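Local coordinates for glycosyl hydrolase (Rhizobium leguminosarum bv. trifolii, PDB 5NDX), which probably hydrolyses O-glycosidic bonds, as the bacterial orthologue of human alpha-L-iduronidase and a member of glycoside hydrolase family 39, at residues E87-P92 with M553-A558; E108-V113 with T203-G208; I287-I292 with S410-V415; I360-G365 with R488-A493; P435-I440 with D608-R613. The protein carries 2 engineered substitutions. All blocks are in the same frame, centred on the assembly; numbering follows the deposited sequence.

Contact 1 (E87-P92 with M553-A558); sequences EHRLKP and MLFWAA
A Schellman motif closes helix 76-87 just before barrel strand 91-95, and its turn packs against strand 549-557, the middle strand of a three-stranded sheet near the C-terminus. Arg89, with positive phi, is the C-prime residue of the motif. The tight part is centred on Phe555. Its CG is anti to the backbone N (chi1 178°), which sends the ring into the turn. The CD2 atom of His88 sits over one face of this ring, 3.7 Å from Phe555 CE2, and the two rings cross obliquely. His88 ND1 is held by Val84 O. The Arg89 guanidinium runs nearly parallel to the Phe555 ring, 8° apart, with Phe555 CZ over one face and Ala557 CB over the other. The looser side is at exposed Glu87, which buries little and turns its carboxylate to Arg39; Arg89 and Ala557 are partly exposed. The grip ends on Trp556 O: Arg89 NH2 approaches in the carbonyl plane, on a lone pair, at 3.0 Å.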
# COMPACT_ATOMS: atom_id res chain seq x y z
N GLU A 87 15.10 -2.41 6.54
CA GLU A 87 15.04 -3.77 7.00
C GLU A 87 13.78 -4.54 6.53
O GLU A 87 13.82 -5.74 6.34
CB GLU A 87 15.10 -3.70 8.53
CG GLU A 87 15.15 -5.03 9.23
CD GLU A 87 14.80 -4.94 10.72
OE1 GLU A 87 14.62 -3.82 11.29
OE2 GLU A 87 14.69 -6.04 11.33
N HIS A 88 12.66 -3.84 6.29
CA HIS A 88 11.45 -4.52 5.75
C HIS A 88 11.23 -4.29 4.25
O HIS A 88 10.10 -4.42 3.78
CB HIS A 88 10.25 -4.09 6.57
CG HIS A 88 10.33 -4.60 7.96
ND1 HIS A 88 10.89 -3.87 8.98
CD2 HIS A 88 10.04 -5.82 8.48
CE1 HIS A 88 10.88 -4.59 10.09
NE2 HIS A 88 10.38 -5.78 9.81
N ARG A 89 12.31 -3.94 3.54
CA ARG A 89 12.30 -3.75 2.10
C ARG A 89 11.34 -2.66 1.69
O ARG A 89 10.64 -2.78 0.72
CB ARG A 89 11.99 -5.08 1.38
CG ARG A 89 12.90 -6.25 1.85
CD ARG A 89 12.75 -7.50 0.97
NE ARG A 89 11.40 -8.10 1.10
CZ ARG A 89 11.05 -9.07 1.96
NH1 ARG A 89 11.93 -9.56 2.82
NH2 ARG A 89 9.79 -9.54 1.98
N LEU A 90 11.32 -1.58 2.45
CA LEU A 90 10.52 -0.42 2.13
C LEU A 90 11.47 0.75 1.90
O LEU A 90 12.55 0.79 2.47
CB LEU A 90 9.55 -0.16 3.25
CG LEU A 90 8.51 -1.30 3.36
CD1 LEU A 90 7.81 -1.25 4.69
CD2 LEU A 90 7.51 -1.27 2.20
N LYS A 91 11.06 1.68 1.05
CA LYS A 91 11.81 2.87 0.75
C LYS A 91 11.05 4.09 1.16
O LYS A 91 9.85 4.15 0.99
CB LYS A 91 12.04 2.94 -0.76
CG LYS A 91 12.84 1.73 -1.27
CD LYS A 91 12.87 1.62 -2.75
CE LYS A 91 13.56 0.33 -3.23
NZ LYS A 91 14.97 0.39 -2.81
N PRO A 92 11.75 5.13 1.64
CA PRO A 92 11.01 6.33 1.94
C PRO A 92 10.63 7.16 0.70
O PRO A 92 11.44 7.37 -0.21
CB PRO A 92 11.96 7.08 2.86
CG PRO A 92 13.29 6.62 2.46
CD PRO A 92 13.10 5.16 2.22
N MET A 553 5.97 -12.80 15.62
CA MET A 553 5.80 -12.32 14.28
C MET A 553 6.93 -12.87 13.42
O MET A 553 8.10 -12.68 13.77
CB MET A 553 5.84 -10.81 14.25
CG MET A 553 5.55 -10.21 12.89
SD MET A 553 3.82 -10.58 12.49
CE MET A 553 3.86 -10.32 10.73
N LEU A 554 6.57 -13.53 12.31
CA LEU A 554 7.50 -14.04 11.32
C LEU A 554 7.46 -13.15 10.08
O LEU A 554 6.35 -12.70 9.64
CB LEU A 554 7.12 -15.47 10.93
CG LEU A 554 7.47 -16.64 11.84
CD1 LEU A 554 6.83 -16.47 13.20
CD2 LEU A 554 7.03 -17.98 11.25
N PHE A 555 8.62 -12.91 9.50
CA PHE A 555 8.80 -12.11 8.27
C PHE A 555 9.86 -12.84 7.45
O PHE A 555 10.82 -13.33 8.02
CB PHE A 555 9.28 -10.70 8.62
CG PHE A 555 9.53 -9.82 7.43
CD1 PHE A 555 8.47 -9.46 6.56
CD2 PHE A 555 10.83 -9.28 7.19
CE1 PHE A 555 8.68 -8.57 5.48
CE2 PHE A 555 11.06 -8.42 6.09
CZ PHE A 555 9.98 -8.06 5.23
N TRP A 556 9.68 -12.93 6.14
CA TRP A 556 10.60 -13.63 5.26
C TRP A 556 10.51 -13.03 3.88
O TRP A 556 9.81 -12.04 3.69
CB TRP A 556 10.33 -15.14 5.27
CG TRP A 556 9.04 -15.59 4.74
CD1 TRP A 556 8.76 -15.98 3.48
CD2 TRP A 556 7.85 -15.78 5.50
NE1 TRP A 556 7.46 -16.38 3.40
CE2 TRP A 556 6.87 -16.27 4.62
CE3 TRP A 556 7.50 -15.54 6.83
CZ2 TRP A 556 5.56 -16.52 5.02
CZ3 TRP A 556 6.19 -15.85 7.25
CH2 TRP A 556 5.24 -16.33 6.32
N ALA A 557 11.23 -13.59 2.91
CA ALA A 557 11.22 -13.13 1.54
C ALA A 557 10.90 -14.31 0.66
O ALA A 557 11.19 -15.44 1.02
CB ALA A 557 12.63 -12.55 1.17
N ALA A 558 10.28 -14.05 -0.49
CA ALA A 558 10.02 -15.07 -1.51
C ALA A 558 11.38 -15.54 -2.09
O ALA A 558 12.30 -14.75 -2.21
CB ALA A 558 9.14 -14.48 -2.65

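Contact 2 (E108-V113 with T203-G208); sequences EDMDQV and TSCLTG
Asp109 comes right before helix 110-131 and serves as its N-cap. Its OD1 accepts from Asp111 N at 2.9 Å through the anti lone pair. Its backbone O takes Val113 N, so the first turn is fixed from both carbonyl and carboxylate. Met110 follows and points at the loop 203-208. Its CG is anti to the carbonyl carbon, and the chain bends at chi2 and chi3 so that the methyl end leads. Met110 CE comes 3.3 Å from Cys205 O and 3.7 Å from Cys205 SG. The same methyl also meets Leu206 CD2, at 3.9 Å. One turn on, Val113 places CG1 anti to its backbone N, 4.0 Å from Leu206 CD2. An alanine in place of Leu206 would remove the methyl that touches both Met110 and Val113 and would probably loosen the helix start against the loop. The loop is held in shape by Ser204 OG, which accepts from Leu206 N at 3.0 Å, nearly straight at 165°. Helix 155-171 backs it through Asp164 and Ala168. This pairs a capped helix start with an ST turn at the periphery of the TIM barrel.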
# COMPACT_ATOMS: atom_id res chain seq x y z
N GLU A 108 12.58 33.32 4.63
CA GLU A 108 13.08 34.51 3.93
C GLU A 108 14.43 34.96 4.46
O GLU A 108 15.15 35.67 3.78
CB GLU A 108 12.07 35.63 4.02
CG GLU A 108 10.72 35.19 3.49
CD GLU A 108 9.81 36.35 3.15
OE1 GLU A 108 10.17 37.09 2.22
OE2 GLU A 108 8.74 36.49 3.78
N ASP A 109 14.77 34.52 5.67
CA ASP A 109 16.10 34.72 6.20
C ASP A 109 17.06 33.77 5.49
O ASP A 109 17.04 32.58 5.74
CB ASP A 109 16.06 34.46 7.71
CG ASP A 109 17.42 34.61 8.38
OD1 ASP A 109 18.47 34.43 7.74
OD2 ASP A 109 17.41 34.88 9.59
N MET A 110 17.94 34.32 4.66
CA MET A 110 18.85 33.51 3.86
C MET A 110 19.91 32.69 4.62
O MET A 110 20.50 31.76 4.05
CB MET A 110 19.54 34.37 2.78
CG MET A 110 18.58 34.83 1.69
SD MET A 110 17.86 33.50 0.68
CE MET A 110 19.33 32.83 -0.09
N ASP A 111 20.17 33.01 5.89
CA ASP A 111 21.04 32.14 6.69
C ASP A 111 20.33 30.85 7.08
O ASP A 111 20.94 29.80 7.15
CB ASP A 111 21.57 32.84 7.94
CG ASP A 111 22.64 33.88 7.62
OD1 ASP A 111 23.51 33.66 6.74
OD2 ASP A 111 22.59 34.94 8.26
N GLN A 112 19.04 30.96 7.35
CA GLN A 112 18.21 29.79 7.61
C GLN A 112 18.02 28.94 6.35
O GLN A 112 18.15 27.72 6.40
CB GLN A 112 16.88 30.22 8.17
CG GLN A 112 17.04 31.00 9.48
CD GLN A 112 15.75 31.05 10.24
OE1 GLN A 112 15.51 31.93 11.05
NE2 GLN A 112 14.92 30.10 9.96
N VAL A 113 17.76 29.60 5.22
CA VAL A 113 17.65 28.94 3.93
C VAL A 113 18.89 28.09 3.68
O VAL A 113 18.76 26.92 3.29
CB VAL A 113 17.43 29.93 2.76
CG1 VAL A 113 17.49 29.26 1.39
CG2 VAL A 113 16.07 30.62 2.93
N THR A 203 13.94 31.95 -10.73
CA THR A 203 15.37 31.68 -10.53
C THR A 203 15.65 31.36 -9.06
O THR A 203 15.05 31.93 -8.16
CB THR A 203 16.26 32.88 -10.99
OG1 THR A 203 15.88 34.03 -10.25
CG2 THR A 203 16.11 33.22 -12.51
N SER A 204 16.55 30.42 -8.85
CA SER A 204 16.86 29.96 -7.51
C SER A 204 17.54 31.08 -6.73
O SER A 204 18.46 31.70 -7.23
CB SER A 204 17.80 28.76 -7.57
OG SER A 204 18.46 28.57 -6.33
N CYS A 205 17.11 31.29 -5.49
CA CYS A 205 17.74 32.24 -4.61
C CYS A 205 19.11 31.81 -4.09
O CYS A 205 19.71 32.58 -3.35
CB CYS A 205 16.84 32.50 -3.39
SG CYS A 205 16.76 31.15 -2.15
N LEU A 206 19.61 30.62 -4.42
CA LEU A 206 20.91 30.13 -3.91
C LEU A 206 22.00 30.01 -4.97
O LEU A 206 23.16 30.30 -4.70
CB LEU A 206 20.75 28.77 -3.25
CG LEU A 206 20.02 28.79 -1.91
CD1 LEU A 206 19.58 27.37 -1.58
CD2 LEU A 206 20.88 29.36 -0.78
N THR A 207 21.62 29.51 -6.14
CA THR A 207 22.39 29.73 -7.35
C THR A 207 21.88 31.14 -7.68
O THR A 207 21.33 31.82 -6.81
CB THR A 207 22.05 28.70 -8.47
OG1 THR A 207 20.77 28.99 -9.05
CG2 THR A 207 22.03 27.25 -7.93
N GLY A 208 22.02 31.60 -8.90
CA GLY A 208 21.21 32.78 -9.28
C GLY A 208 20.82 32.65 -10.72
O GLY A 208 20.60 33.64 -11.41

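Contact 3 (I287-I292 with S410-V415); sequences IIARII and SLIHSV
This is a buried helix-on-sheet contact, where helix 282-300 lies against the end of strand 407-413. Ala289 and Ile412 form its apolar part. Ile412 CG1 is anti to its carbonyl carbon and rests 3.8 Å from Ala289 CB, while Ile412 CD1 touches Ala289 O. Leu519 of strand 518-526 packs on both residues. The helix connects the seventh and eighth strands of the TIM barrel, and the strand belongs to the nine-stranded sheet beside it, so the contact joins the two domains. Farther along, Ser414 OG lies 3.4 Å from Arg290 CD and 3.6 Å from Ile287 CD1. Arg290 leaves the helix with CG anti to the backbone N (chi1 164°) and runs extended to NE. Its NH1 makes a weak bond to Ser414 O, at 3.2 Å and 121°. The stronger tie is the salt bridge of NE to Asp416; Thr235 also accepts from NE. A leucine at Arg290 would remove these bonds and would probably weaken the hold on Asp416. Val415 CA lies over one face of the guanidinium.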
# COMPACT_ATOMS: atom_id res chain seq x y z
N ILE A 287 -13.33 0.04 -3.77
CA ILE A 287 -13.12 1.43 -4.10
C ILE A 287 -11.67 1.78 -4.37
O ILE A 287 -11.39 2.59 -5.25
CB ILE A 287 -13.77 2.37 -3.03
CG1 ILE A 287 -14.27 3.65 -3.69
CG2 ILE A 287 -12.80 2.79 -1.98
CD1 ILE A 287 -15.55 3.40 -4.49
N ILE A 288 -10.72 1.22 -3.63
CA ILE A 288 -9.28 1.37 -3.98
C ILE A 288 -8.99 0.87 -5.40
O ILE A 288 -8.32 1.54 -6.22
CB ILE A 288 -8.40 0.60 -2.98
CG1 ILE A 288 -8.40 1.32 -1.59
CG2 ILE A 288 -6.94 0.49 -3.44
CD1 ILE A 288 -7.90 0.48 -0.43
N ALA A 289 -9.52 -0.33 -5.72
CA ALA A 289 -9.31 -0.88 -7.02
C ALA A 289 -10.00 -0.04 -8.12
O ALA A 289 -9.46 0.15 -9.23
CB ALA A 289 -9.71 -2.34 -7.07
N ARG A 290 -11.20 0.46 -7.81
CA ARG A 290 -11.93 1.27 -8.73
C ARG A 290 -11.20 2.58 -9.06
O ARG A 290 -11.14 2.96 -10.22
CB ARG A 290 -13.34 1.54 -8.19
CG ARG A 290 -14.08 2.66 -8.85
CD ARG A 290 -15.52 2.60 -8.42
NE ARG A 290 -16.26 3.77 -8.82
CZ ARG A 290 -17.15 3.85 -9.81
NH1 ARG A 290 -17.46 2.85 -10.58
NH2 ARG A 290 -17.71 5.01 -10.05
N ILE A 291 -10.68 3.24 -8.06
CA ILE A 291 -9.84 4.43 -8.25
C ILE A 291 -8.60 4.14 -9.14
O ILE A 291 -8.29 4.88 -10.11
CB ILE A 291 -9.43 4.99 -6.92
CG1 ILE A 291 -10.63 5.69 -6.25
CG2 ILE A 291 -8.28 5.99 -7.04
CD1 ILE A 291 -10.44 5.89 -4.77
N ILE A 292 -7.94 3.04 -8.85
CA ILE A 292 -6.84 2.59 -9.67
C ILE A 292 -7.25 2.35 -11.11
O ILE A 292 -6.60 2.86 -12.05
CB ILE A 292 -6.16 1.36 -9.05
CG1 ILE A 292 -5.36 1.83 -7.81
CG2 ILE A 292 -5.32 0.62 -10.09
CD1 ILE A 292 -4.98 0.74 -6.81
N SER A 410 -7.61 -8.64 -12.25
CA SER A 410 -8.42 -8.09 -11.18
C SER A 410 -9.81 -7.83 -11.75
O SER A 410 -9.97 -7.10 -12.73
CB SER A 410 -7.83 -6.80 -10.64
OG SER A 410 -6.59 -7.02 -10.02
N LEU A 411 -10.83 -8.46 -11.17
CA LEU A 411 -12.23 -8.17 -11.53
C LEU A 411 -12.86 -7.37 -10.35
O LEU A 411 -12.96 -7.88 -9.21
CB LEU A 411 -12.96 -9.45 -11.77
CG LEU A 411 -14.37 -9.29 -12.35
CD1 LEU A 411 -14.33 -8.66 -13.75
CD2 LEU A 411 -15.04 -10.65 -12.39
N ILE A 412 -13.27 -6.14 -10.64
CA ILE A 412 -13.64 -5.15 -9.65
C ILE A 412 -15.16 -4.89 -9.77
O ILE A 412 -15.62 -4.60 -10.87
CB ILE A 412 -12.90 -3.86 -9.95
CG1 ILE A 412 -11.38 -4.08 -9.97
CG2 ILE A 412 -13.28 -2.75 -8.98
CD1 ILE A 412 -10.64 -3.01 -10.75
N HIS A 413 -15.94 -5.05 -8.70
CA HIS A 413 -17.37 -4.69 -8.76
C HIS A 413 -17.57 -3.69 -7.64
O HIS A 413 -17.55 -4.06 -6.47
CB HIS A 413 -18.19 -5.94 -8.63
CG HIS A 413 -19.63 -5.82 -9.02
ND1 HIS A 413 -20.16 -4.76 -9.76
CD2 HIS A 413 -20.65 -6.66 -8.82
CE1 HIS A 413 -21.45 -4.97 -9.97
NE2 HIS A 413 -21.77 -6.12 -9.43
N SER A 414 -17.60 -2.42 -8.02
CA SER A 414 -17.56 -1.34 -7.08
C SER A 414 -18.26 -0.13 -7.68
O SER A 414 -18.01 0.24 -8.85
CB SER A 414 -16.10 -1.00 -6.73
OG SER A 414 -15.96 0.21 -6.00
N VAL A 415 -19.15 0.48 -6.88
CA VAL A 415 -19.71 1.81 -7.17
C VAL A 415 -19.42 2.76 -6.00
O VAL A 415 -19.11 2.32 -4.87
CB VAL A 415 -21.25 1.75 -7.39
CG1 VAL A 415 -21.61 0.88 -8.62
CG2 VAL A 415 -21.98 1.19 -6.16

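Contact 4 (I360-G365 with R488-A493); sequences IIKKPG and RAQEPA
The contact belongs to the junction where strand 358-362, paired with strand 326-330, turns into helix 364-372, with Lys363 as the N-cap. The stretch that leaves helix 480-489 lies across this junction. Gln490 and Lys362 hold its centre. Gln490 has CG in the crowded position between the backbone N and the carbonyl carbon (chi1 80°), then runs extended, so its amide reaches the backbone of Ile361 and Lys362. Gln490 crosses Lys362 at about a right angle. Their CB atoms are 4.0 Å apart, and Gln490 CG is 4.1 Å from Lys362 CB. One water bridges the two backbones. It donates to Lys362 O and to Gln490 O, each at 2.8 Å, so one water satisfies a carbonyl from each segment. The Lys362 chain bends at chi3 (35°), which brings NZ round to Glu491. The CB of Glu491 points away from the strand, but its chain bends at chi2 and returns the carboxylate. A second salt bridge joins Lys362 NZ to Glu370, so two acids flank one buried amine and would probably keep it protonated. Pro492 CD stands 4.1 Å from Lys362 NZ. The salt bridge from Lys362 NZ to Glu491 OE1 is 2.8 Å long and meets the oxygen 27° out of the carboxylate plane.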
# COMPACT_ATOMS: atom_id res chain seq x y z
N ILE A 360 -3.14 -6.88 16.23
CA ILE A 360 -3.63 -6.22 15.03
C ILE A 360 -4.14 -7.25 14.03
O ILE A 360 -3.55 -8.31 13.84
CB ILE A 360 -2.57 -5.33 14.34
CG1 ILE A 360 -1.26 -6.05 14.10
CG2 ILE A 360 -2.40 -4.09 15.17
CD1 ILE A 360 -0.22 -5.19 13.41
N ILE A 361 -5.28 -6.89 13.42
CA ILE A 361 -5.92 -7.69 12.44
C ILE A 361 -5.97 -6.92 11.10
O ILE A 361 -6.36 -5.76 11.06
CB ILE A 361 -7.33 -8.04 12.91
CG1 ILE A 361 -7.32 -8.87 14.20
CG2 ILE A 361 -8.08 -8.80 11.85
CD1 ILE A 361 -6.66 -10.24 14.10
N LYS A 362 -5.55 -7.56 10.03
CA LYS A 362 -5.62 -6.99 8.66
C LYS A 362 -6.98 -6.66 8.17
O LYS A 362 -7.90 -7.44 8.28
CB LYS A 362 -5.03 -7.97 7.63
CG LYS A 362 -3.56 -8.00 7.68
CD LYS A 362 -2.78 -9.15 6.99
CE LYS A 362 -3.31 -9.71 5.73
NZ LYS A 362 -2.27 -10.62 5.07
N LYS A 363 -7.06 -5.51 7.53
CA LYS A 363 -8.30 -4.99 6.98
C LYS A 363 -8.21 -4.91 5.45
O LYS A 363 -7.12 -5.09 4.88
CB LYS A 363 -8.54 -3.60 7.57
CG LYS A 363 -9.00 -3.62 9.02
CD LYS A 363 -8.98 -2.23 9.65
CE LYS A 363 -9.99 -1.28 9.02
NZ LYS A 363 -9.74 0.07 9.56
N PRO A 364 -9.36 -4.61 4.78
CA PRO A 364 -9.40 -4.61 3.32
C PRO A 364 -8.52 -3.64 2.61
O PRO A 364 -8.18 -3.90 1.46
CB PRO A 364 -10.88 -4.38 2.99
CG PRO A 364 -11.59 -4.97 4.18
CD PRO A 364 -10.71 -4.67 5.36
N GLY A 365 -8.10 -2.56 3.27
CA GLY A 365 -7.15 -1.64 2.67
C GLY A 365 -5.82 -2.32 2.30
O GLY A 365 -5.14 -1.84 1.38
N ARG A 488 -7.60 -16.30 10.61
CA ARG A 488 -7.94 -17.15 9.44
C ARG A 488 -8.69 -16.32 8.39
O ARG A 488 -8.37 -16.36 7.20
CB ARG A 488 -8.77 -18.37 9.86
CG ARG A 488 -9.23 -19.35 8.76
CD ARG A 488 -10.12 -20.52 9.29
NE ARG A 488 -9.91 -20.82 10.76
CZ ARG A 488 -10.79 -20.64 11.80
NH1 ARG A 488 -12.05 -20.17 11.64
NH2 ARG A 488 -10.39 -20.94 13.06
N ALA A 489 -9.66 -15.53 8.87
CA ALA A 489 -10.48 -14.72 8.00
C ALA A 489 -9.75 -13.55 7.39
O ALA A 489 -10.19 -13.09 6.32
CB ALA A 489 -11.73 -14.20 8.74
N GLN A 490 -8.64 -13.10 7.98
CA GLN A 490 -8.00 -11.88 7.52
C GLN A 490 -7.18 -12.07 6.26
O GLN A 490 -6.85 -11.08 5.61
CB GLN A 490 -7.07 -11.27 8.57
CG GLN A 490 -5.67 -11.93 8.68
CD GLN A 490 -4.79 -11.38 9.78
OE1 GLN A 490 -3.60 -11.79 9.93
NE2 GLN A 490 -5.30 -10.48 10.55
N GLU A 491 -6.85 -13.32 5.94
CA GLU A 491 -5.97 -13.62 4.81
C GLU A 491 -6.73 -13.67 3.49
O GLU A 491 -7.82 -14.25 3.43
CB GLU A 491 -5.22 -14.95 5.01
CG GLU A 491 -4.35 -15.06 6.27
CD GLU A 491 -3.33 -13.95 6.46
OE1 GLU A 491 -2.94 -13.28 5.45
OE2 GLU A 491 -2.88 -13.76 7.64
N PRO A 492 -6.14 -13.11 2.42
CA PRO A 492 -6.80 -13.19 1.09
C PRO A 492 -7.20 -14.64 0.83
O PRO A 492 -6.36 -15.55 0.86
CB PRO A 492 -5.70 -12.74 0.15
CG PRO A 492 -4.93 -11.76 0.95
CD PRO A 492 -4.93 -12.29 2.37
N ALA A 493 -8.48 -14.82 0.63
CA ALA A 493 -9.09 -16.12 0.64
C ALA A 493 -9.33 -16.68 -0.75
O ALA A 493 -9.81 -15.98 -1.66
CB ALA A 493 -10.45 -16.00 1.35
O HOH W 1 -8.50 -8.85 5.97

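Contact 5 (P435-I440 with D608-R613); sequences PGRHAI and DAFGRR. Unlike the reference sequence in segment 435-440: Ile440 (reference Leu). With SO4 (sulfate ion), chain G.
Phe610, Arg437 and Ala439 carry this contact, which joins the nine-stranded sheet to the C-terminal beta region. Phe610 sits in a type I turn from Asp608 to Gly611, in the loop between strands 601-607 and 618-620 that the Cys605-Cys617 disulfide spans. Its CG is anti to the carbonyl carbon, and the ring reaches strand 436-445 of the nine-stranded sheet. Ala439 CB comes over one face of the ring in a CH-pi contact, 4.0 Å from the centroid of Phe610. The same methyl touches Ala609 CB at 3.6 Å, so it meets both inner residues of the turn. Arg437 and Phe610 slide past each other in opposite directions. Phe610 CD2 lies over one face of the guanidinium, 3.7 Å from Arg437 NH1, with the two planes 44° apart. A water donates to Phe610 O at 2.8 Å and makes a weak bond with Arg437 NH2. The turn is braced from inside by Asp608. Its OD1 accepts from Arg612 N, and its OD2 takes Arg612 NE at 2.8 Å on the syn lone pair and also Arg612 NH2 at 3.0 Å. Arg437 NH1 and Arg612 NH1 meet tip to tip, 4.1 Å apart. Asp527 forms a salt bridge with each arginine, so the repulsion of these like charges is probably offset by an acid they share.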
# COMPACT_ATOMS: atom_id res chain seq x y z
N PRO A 435 -0.12 -23.85 -24.79
CA PRO A 435 -0.65 -25.14 -24.34
C PRO A 435 0.23 -25.92 -23.36
O PRO A 435 1.43 -25.72 -23.33
CB PRO A 435 -0.92 -25.88 -25.67
CG PRO A 435 -1.34 -24.76 -26.58
CD PRO A 435 -0.32 -23.68 -26.25
N GLY A 436 -0.41 -26.73 -22.52
CA GLY A 436 0.19 -27.27 -21.30
C GLY A 436 -0.75 -26.99 -20.14
O GLY A 436 -1.70 -26.22 -20.31
N ARG A 437 -0.51 -27.64 -19.02
CA ARG A 437 -1.32 -27.53 -17.82
C ARG A 437 -1.23 -26.11 -17.26
O ARG A 437 -0.14 -25.52 -17.16
CB ARG A 437 -0.77 -28.34 -16.65
CG ARG A 437 -0.95 -29.82 -16.56
CD ARG A 437 0.14 -30.36 -15.61
NE ARG A 437 -0.34 -30.76 -14.30
CZ ARG A 437 0.37 -30.77 -13.16
NH1 ARG A 437 1.63 -30.34 -13.10
NH2 ARG A 437 -0.20 -31.18 -12.04
N HIS A 438 -2.35 -25.66 -16.75
CA HIS A 438 -2.41 -24.41 -16.00
C HIS A 438 -3.21 -24.63 -14.76
O HIS A 438 -4.15 -25.46 -14.74
CB HIS A 438 -3.07 -23.34 -16.85
CG HIS A 438 -2.23 -22.90 -17.99
ND1 HIS A 438 -1.45 -21.77 -17.96
CD2 HIS A 438 -2.03 -23.46 -19.20
CE1 HIS A 438 -0.83 -21.63 -19.11
NE2 HIS A 438 -1.14 -22.65 -19.88
N ALA A 439 -2.92 -23.82 -13.77
CA ALA A 439 -3.68 -23.78 -12.52
C ALA A 439 -4.45 -22.46 -12.46
O ALA A 439 -3.93 -21.39 -12.85
CB ALA A 439 -2.76 -23.91 -11.34
N ILE A 440 -5.71 -22.55 -12.03
CA ILE A 440 -6.59 -21.40 -11.87
C ILE A 440 -6.77 -21.16 -10.37
O ILE A 440 -7.27 -22.06 -9.68
CB ILE A 440 -7.94 -21.65 -12.53
CG1 ILE A 440 -7.74 -22.01 -14.01
CG2 ILE A 440 -8.84 -20.40 -12.41
CD1 ILE A 440 -9.03 -22.53 -14.68
N ASP A 608 3.35 -24.09 -4.69
CA ASP A 608 2.89 -23.54 -5.92
C ASP A 608 1.43 -23.94 -6.12
O ASP A 608 0.86 -24.73 -5.35
CB ASP A 608 3.78 -23.91 -7.09
CG ASP A 608 3.78 -25.39 -7.44
OD1 ASP A 608 2.87 -26.14 -7.03
OD2 ASP A 608 4.73 -25.79 -8.16
N ALA A 609 0.84 -23.45 -7.19
CA ALA A 609 -0.58 -23.71 -7.42
C ALA A 609 -0.85 -25.16 -7.88
O ALA A 609 -1.99 -25.60 -7.88
CB ALA A 609 -1.13 -22.69 -8.41
N PHE A 610 0.20 -25.92 -8.20
CA PHE A 610 0.05 -27.33 -8.53
C PHE A 610 0.19 -28.21 -7.29
O PHE A 610 0.28 -29.39 -7.42
CB PHE A 610 1.03 -27.71 -9.66
CG PHE A 610 0.83 -26.87 -10.88
CD1 PHE A 610 1.41 -25.63 -10.98
CD2 PHE A 610 -0.03 -27.28 -11.88
CE1 PHE A 610 1.19 -24.83 -12.07
CE2 PHE A 610 -0.27 -26.47 -12.97
CZ PHE A 610 0.34 -25.24 -13.06
N GLY A 611 0.19 -27.64 -6.08
CA GLY A 611 0.37 -28.38 -4.86
C GLY A 611 1.82 -28.78 -4.50
O GLY A 611 2.01 -29.44 -3.51
N ARG A 612 2.83 -28.38 -5.26
CA ARG A 612 4.19 -28.81 -4.92
C ARG A 612 4.82 -27.91 -3.84
O ARG A 612 4.76 -26.70 -3.95
CB ARG A 612 5.07 -28.84 -6.16
CG ARG A 612 4.57 -29.83 -7.21
CD ARG A 612 5.37 -29.74 -8.50
NE ARG A 612 5.13 -28.43 -9.14
CZ ARG A 612 5.02 -28.21 -10.45
NH1 ARG A 612 5.12 -29.19 -11.33
NH2 ARG A 612 4.86 -26.97 -10.89
N ARG A 613 5.41 -28.53 -2.84
CA ARG A 613 6.13 -27.86 -1.78
C ARG A 613 7.54 -27.55 -2.19
O ARG A 613 8.15 -28.34 -2.87
CB ARG A 613 6.17 -28.70 -0.51
CG ARG A 613 6.41 -27.83 0.72
CD ARG A 613 6.54 -28.56 2.07
NE ARG A 613 7.50 -29.67 2.21
CZ ARG A 613 8.81 -29.65 1.96
NH1 ARG A 613 9.40 -28.60 1.44
NH2 ARG A 613 9.53 -30.74 2.18
S SO4 G . 4.24 -32.36 1.02
O1 SO4 G . 3.71 -33.71 0.69
O2 SO4 G . 4.08 -31.47 -0.15
O3 SO4 G . 3.49 -31.81 2.17
O4 SO4 G . 5.68 -32.46 1.37
O HOH W 2 -0.54 -31.01 -9.60

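Contact 2 stands apart at the periphery of the barrel, its centre about 40 Å or more from those of the others. The other four cluster around the junctions of barrel, nine-stranded sheet and C-terminal strands, with centres about 18 to 28 Å apart. Contacts 3 and 4 touch, through Ile288 CD1 and Gly365 CA at 3.8 Å. Contacts 3 and 5 use the nine-stranded sheet, by strands 407-413 and 436-445. Along the chain, the span of contact 1 encloses contacts 2, 3 and 4, contact 2 closes before contact 3 opens, and contacts 1 and 5, 3 and 4, and 4 and 5 interleave. Contacts 1, 3 and 5 thus join the three regions pairwise into one body.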